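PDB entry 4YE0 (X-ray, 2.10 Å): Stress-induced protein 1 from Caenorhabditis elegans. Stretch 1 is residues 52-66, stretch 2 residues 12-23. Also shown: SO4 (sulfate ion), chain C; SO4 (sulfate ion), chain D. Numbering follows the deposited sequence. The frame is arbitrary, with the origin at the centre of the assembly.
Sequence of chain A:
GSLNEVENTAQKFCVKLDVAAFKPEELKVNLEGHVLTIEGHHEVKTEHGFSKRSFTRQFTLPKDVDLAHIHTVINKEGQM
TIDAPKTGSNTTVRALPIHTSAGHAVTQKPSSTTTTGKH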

# COMPACT_ATOMS: atom_id res chain seq x y z
N LYS A 52 -3.44 -8.54 1.10
CA LYS A 52 -3.63 -7.99 -0.23
C LYS A 52 -3.25 -6.51 -0.19
O LYS A 52 -3.70 -5.78 0.69
CB LYS A 52 -5.08 -8.21 -0.64
CG LYS A 52 -5.51 -7.66 -1.99
CD LYS A 52 -7.01 -7.86 -2.17
CE LYS A 52 -7.60 -7.00 -3.28
NZ LYS A 52 -7.73 -7.73 -4.57
N ARG A 53 -2.41 -6.09 -1.13
CA ARG A 53 -1.93 -4.71 -1.23
C ARG A 53 -1.97 -4.28 -2.67
O ARG A 53 -1.81 -5.10 -3.57
CB ARG A 53 -0.48 -4.59 -0.77
CG ARG A 53 -0.26 -4.58 0.73
CD ARG A 53 1.15 -4.13 1.04
NE ARG A 53 2.18 -5.04 0.54
CZ ARG A 53 2.49 -6.21 1.09
NH1 ARG A 53 1.84 -6.65 2.16
NH2 ARG A 53 3.45 -6.96 0.56
N SER A 54 -2.14 -2.98 -2.89
CA SER A 54 -2.30 -2.44 -4.22
C SER A 54 -1.98 -0.96 -4.23
O SER A 54 -2.17 -0.27 -3.23
CB SER A 54 -3.74 -2.62 -4.69
OG SER A 54 -3.98 -3.94 -5.12
N PHE A 55 -1.48 -0.49 -5.37
CA PHE A 55 -1.44 0.94 -5.63
C PHE A 55 -1.43 1.18 -7.13
O PHE A 55 -1.00 0.33 -7.92
CB PHE A 55 -0.25 1.62 -4.94
CG PHE A 55 1.02 1.62 -5.74
CD1 PHE A 55 1.95 0.59 -5.59
CD2 PHE A 55 1.30 2.64 -6.63
CE1 PHE A 55 3.12 0.59 -6.32
CE2 PHE A 55 2.47 2.64 -7.37
CZ PHE A 55 3.39 1.62 -7.21
N THR A 56 -1.93 2.35 -7.52
CA THR A 56 -1.87 2.80 -8.89
C THR A 56 -1.51 4.28 -8.86
O THR A 56 -2.19 5.08 -8.21
CB THR A 56 -3.22 2.60 -9.60
OG1 THR A 56 -3.65 1.24 -9.43
CG2 THR A 56 -3.11 2.91 -11.10
N ARG A 57 -0.43 4.63 -9.54
CA ARG A 57 0.02 6.01 -9.65
C ARG A 57 0.03 6.36 -11.12
O ARG A 57 0.58 5.62 -11.94
CB ARG A 57 1.41 6.17 -9.05
CG ARG A 57 2.00 7.57 -9.16
CD ARG A 57 1.49 8.51 -8.08
NE ARG A 57 1.78 8.03 -6.73
CZ ARG A 57 1.47 8.69 -5.62
NH1 ARG A 57 1.77 8.16 -4.44
NH2 ARG A 57 0.87 9.87 -5.67
N GLN A 58 -0.57 7.49 -11.46
CA GLN A 58 -0.66 7.91 -12.84
C GLN A 58 -0.36 9.39 -12.98
O GLN A 58 -0.78 10.19 -12.15
CB GLN A 58 -2.05 7.58 -13.38
CG GLN A 58 -2.25 7.93 -14.84
CD GLN A 58 -3.60 7.46 -15.34
OE1 GLN A 58 -3.83 6.27 -15.50
NE2 GLN A 58 -4.51 8.41 -15.58
N PHE A 59 0.39 9.74 -14.01
CA PHE A 59 0.60 11.14 -14.36
C PHE A 59 0.87 11.33 -15.84
O PHE A 59 1.20 10.39 -16.56
CB PHE A 59 1.71 11.78 -13.52
CG PHE A 59 2.85 10.85 -13.21
CD1 PHE A 59 3.91 10.73 -14.09
CD2 PHE A 59 2.85 10.11 -12.04
CE1 PHE A 59 4.96 9.87 -13.81
CE2 PHE A 59 3.90 9.25 -11.75
CZ PHE A 59 4.95 9.13 -12.64
N THR A 60 0.70 12.57 -16.29
CA THR A 60 0.87 12.92 -17.68
C THR A 60 2.25 13.54 -17.84
O THR A 60 2.56 14.53 -17.18
CB THR A 60 -0.21 13.91 -18.14
OG1 THR A 60 -1.51 13.35 -17.91
CG2 THR A 60 -0.06 14.24 -19.62
N LEU A 61 3.07 12.93 -18.69
CA LEU A 61 4.38 13.46 -19.02
C LEU A 61 4.24 14.75 -19.82
O LEU A 61 3.28 14.90 -20.58
CB LEU A 61 5.17 12.44 -19.86
CG LEU A 61 5.95 11.31 -19.18
CD1 LEU A 61 5.67 11.17 -17.69
CD2 LEU A 61 5.70 9.99 -19.90
N PRO A 62 5.18 15.69 -19.64
CA PRO A 62 5.25 16.86 -20.51
C PRO A 62 5.34 16.48 -21.99
O PRO A 62 5.81 15.39 -22.33
CB PRO A 62 6.53 17.56 -20.06
CG PRO A 62 6.71 17.16 -18.64
CD PRO A 62 6.07 15.81 -18.47
N LYS A 63 4.90 17.40 -22.85
CA LYS A 63 4.95 17.22 -24.30
C LYS A 63 6.41 17.05 -24.73
O LYS A 63 6.73 16.32 -25.67
CB LYS A 63 4.32 18.43 -25.01
CG LYS A 63 2.94 18.85 -24.50
CD LYS A 63 2.57 20.26 -24.95
CE LYS A 63 2.28 20.32 -26.44
NZ LYS A 63 1.72 21.63 -26.85
N ASP A 64 7.26 17.76 -24.01
CA ASP A 64 8.72 17.78 -24.16
C ASP A 64 9.45 16.43 -24.08
O ASP A 64 10.56 16.29 -24.61
CB ASP A 64 9.27 18.70 -23.04
CG ASP A 64 10.56 19.39 -23.41
OD1 ASP A 64 11.11 19.14 -24.50
OD2 ASP A 64 11.03 20.20 -22.58
N VAL A 65 8.86 15.44 -23.40
CA VAL A 65 9.59 14.20 -23.08
C VAL A 65 9.81 13.31 -24.30
O VAL A 65 8.91 13.11 -25.12
CB VAL A 65 8.88 13.40 -21.97
CG1 VAL A 65 9.63 12.11 -21.66
CG2 VAL A 65 8.75 14.24 -20.70
N ASP A 66 11.03 12.79 -24.42
CA ASP A 66 11.37 11.84 -25.48
C ASP A 66 10.93 10.44 -25.04
O ASP A 66 11.66 9.75 -24.33
CB ASP A 66 12.87 11.89 -25.78
CG ASP A 66 13.29 10.91 -26.86
OD1 ASP A 66 12.43 10.41 -27.61
OD2 ASP A 66 14.51 10.63 -26.95
S SO4 C . 2.26 -9.99 3.37
O1 SO4 C . 3.33 -10.71 2.63
O2 SO4 C . 1.20 -9.59 2.42
O3 SO4 C . 2.82 -8.78 4.02
O4 SO4 C . 1.69 -10.88 4.40
S SO4 D . -1.00 10.44 -2.36
O1 SO4 D . -0.23 11.12 -3.43
O2 SO4 D . -1.93 11.41 -1.74
O3 SO4 D . -0.06 9.92 -1.34
O4 SO4 D . -1.77 9.33 -2.94
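Stretch 2 12-23: KFCVKLDVAAFK

At the apolar centre of the contact, CZ of Phe59 (chi1 p) meets CG1 of Val15 at 3.6 Å. Phe13, with chi1 t, is received by the segment that follows the first strand: its CE2 lies 3.6 Å from CD1 of Leu61 and its CE1 3.7 Å from CD of Pro62, while its CB is 4.0 Å from CG2 of Val65. A type I turn from Pro62 to Val65, closed by a hydrogen bond from Val65 N to Pro62 O (3.2 Å), brings the chain back so that Val65 can reach Phe13; here the backbones come closer, with CA of Val65 6.9 Å from CA of Phe13. On the other side of the Phe59-Val15 pair, CG of Arg57 and CD1 of Leu17 approach more loosely, to 4.5 Å.

These pairs set the direction of the packing: the two segments run in opposite directions, and Val65, Phe59, Arg57, Phe55 and Arg53 lie nearest Phe13, Val15, Leu17, Val19 and Phe22 in turn. Along the strands, 52-60 and 12-18, the backbones stay well apart, with CA of Phe59 10.1 Å from CA of Val15 and CA of Arg57 9.2 Å from CA of Leu17. At this spacing no backbone hydrogen bonds join them, and the gap is filled by side chains from both sides. The extended conformation makes alternate residues point inward, so that Arg53, Phe55, Arg57 and Phe59 on one strand, and Phe13, Val15 and Leu17 on the other, have CA-to-CB bonds pointing toward the opposing stretch. The contact buries 559 Å² in all.

Toward the Arg53 end, CZ of Phe55 rests 4.0 Å from CG2 of Val19, and the edge of the Phe55 ring is directed at the face of Phe22 in an offset edge-to-face pair, with centroids 5.4 Å apart and planes at 62°. The closest atoms of this pair are CD1 of Phe55 and CE1 of Phe22, at 3.6 Å. Phe22 closes a type I turn that starts at Val19, in which Phe22 N donates to Val19 O (3.3 Å). Its CA-to-CB bond points sideways, but the ring reaches back to stretch 1, where CE2 of Phe22 lies 4.0 Å from CB of Arg53.

The polar edge is formed by Arg53, which extends past Phe22 to the turn. Its NH2 donates to the carbonyl O of Ala21 at 3.1 Å, and its NE makes a weak hydrogen bond to the same oxygen at 3.4 Å. NH1 of Arg53 donates to O3 of a sulfate ion (chain C), probably from the crystallisation liquor, at 3.0 Å.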

# COMPACT_ATOMS: atom_id res chain seq x y z
N LYS A 12 16.19 16.72 -18.62
CA LYS A 12 15.59 15.41 -18.35
C LYS A 12 14.28 15.54 -17.59
O LYS A 12 13.97 16.59 -17.03
CB LYS A 12 16.55 14.54 -17.54
CG LYS A 12 17.88 14.24 -18.21
CD LYS A 12 18.62 13.10 -17.52
CE LYS A 12 18.25 11.74 -18.10
NZ LYS A 12 18.98 11.45 -19.37
N PHE A 13 13.53 14.45 -17.59
CA PHE A 13 12.37 14.28 -16.72
C PHE A 13 12.69 13.11 -15.82
O PHE A 13 13.29 12.13 -16.26
CB PHE A 13 11.12 14.00 -17.54
CG PHE A 13 9.87 13.87 -16.71
CD1 PHE A 13 9.20 15.00 -16.28
CD2 PHE A 13 9.38 12.62 -16.37
CE1 PHE A 13 8.05 14.89 -15.52
CE2 PHE A 13 8.23 12.50 -15.60
CZ PHE A 13 7.56 13.64 -15.18
N CYS A 14 12.32 13.20 -14.55
CA CYS A 14 12.59 12.12 -13.61
C CYS A 14 11.50 12.03 -12.56
O CYS A 14 11.03 13.04 -12.05
CB CYS A 14 13.95 12.33 -12.94
SG CYS A 14 14.76 10.78 -12.47
N VAL A 15 11.09 10.80 -12.27
CA VAL A 15 10.17 10.53 -11.18
C VAL A 15 10.82 9.45 -10.32
O VAL A 15 11.53 8.59 -10.84
CB VAL A 15 8.81 10.07 -11.71
CG1 VAL A 15 7.94 9.52 -10.59
CG2 VAL A 15 8.10 11.22 -12.41
N LYS A 16 10.59 9.51 -9.01
CA LYS A 16 11.07 8.49 -8.08
C LYS A 16 9.95 8.06 -7.15
O LYS A 16 9.33 8.90 -6.50
CB LYS A 16 12.25 9.02 -7.27
CG LYS A 16 13.59 8.89 -7.97
CD LYS A 16 14.73 9.35 -7.08
CE LYS A 16 16.08 8.85 -7.59
NZ LYS A 16 16.63 9.72 -8.66
N LEU A 17 9.69 6.75 -7.09
CA LEU A 17 8.62 6.19 -6.27
C LEU A 17 9.16 5.26 -5.20
O LEU A 17 10.17 4.58 -5.41
CB LEU A 17 7.63 5.38 -7.12
CG LEU A 17 6.98 5.98 -8.37
CD1 LEU A 17 6.34 7.32 -8.04
CD2 LEU A 17 7.99 6.12 -9.50
N ASP A 18 8.46 5.20 -4.07
CA ASP A 18 8.72 4.22 -3.03
C ASP A 18 7.93 2.96 -3.37
O ASP A 18 6.71 2.95 -3.32
CB ASP A 18 8.31 4.76 -1.65
CG ASP A 18 8.75 3.85 -0.50
OD1 ASP A 18 8.69 4.31 0.66
OD2 ASP A 18 9.14 2.69 -0.75
N VAL A 19 8.66 1.90 -3.70
CA VAL A 19 8.09 0.71 -4.30
C VAL A 19 8.51 -0.56 -3.53
O VAL A 19 8.29 -1.69 -3.98
CB VAL A 19 8.48 0.73 -5.81
CG1 VAL A 19 8.96 -0.61 -6.35
CG2 VAL A 19 7.34 1.29 -6.64
N ALA A 20 9.04 -0.36 -2.32
CA ALA A 20 9.66 -1.43 -1.53
C ALA A 20 8.67 -2.47 -0.99
O ALA A 20 9.06 -3.60 -0.70
CB ALA A 20 10.46 -0.83 -0.39
N ALA A 21 7.40 -2.10 -0.86
CA ALA A 21 6.38 -3.01 -0.34
C ALA A 21 6.00 -4.11 -1.33
O ALA A 21 5.22 -5.00 -1.00
CB ALA A 21 5.14 -2.24 0.08
N PHE A 22 6.55 -4.04 -2.55
CA PHE A 22 6.20 -4.97 -3.61
C PHE A 22 7.44 -5.62 -4.19
O PHE A 22 8.51 -5.02 -4.22
CB PHE A 22 5.45 -4.24 -4.73
CG PHE A 22 4.17 -3.62 -4.27
CD1 PHE A 22 4.17 -2.39 -3.64
CD2 PHE A 22 2.96 -4.29 -4.42
CE1 PHE A 22 3.00 -1.82 -3.18
CE2 PHE A 22 1.78 -3.73 -3.97
CZ PHE A 22 1.80 -2.50 -3.35
N LYS A 23 7.27 -6.85 -4.66
CA LYS A 23 8.32 -7.50 -5.43
C LYS A 23 8.30 -6.96 -6.86
O LYS A 23 7.23 -6.70 -7.40
CB LYS A 23 8.12 -9.02 -5.43
CG LYS A 23 8.53 -9.67 -4.12
CD LYS A 23 8.41 -11.19 -4.20
CE LYS A 23 9.40 -11.86 -3.25
NZ LYS A 23 9.15 -13.32 -3.17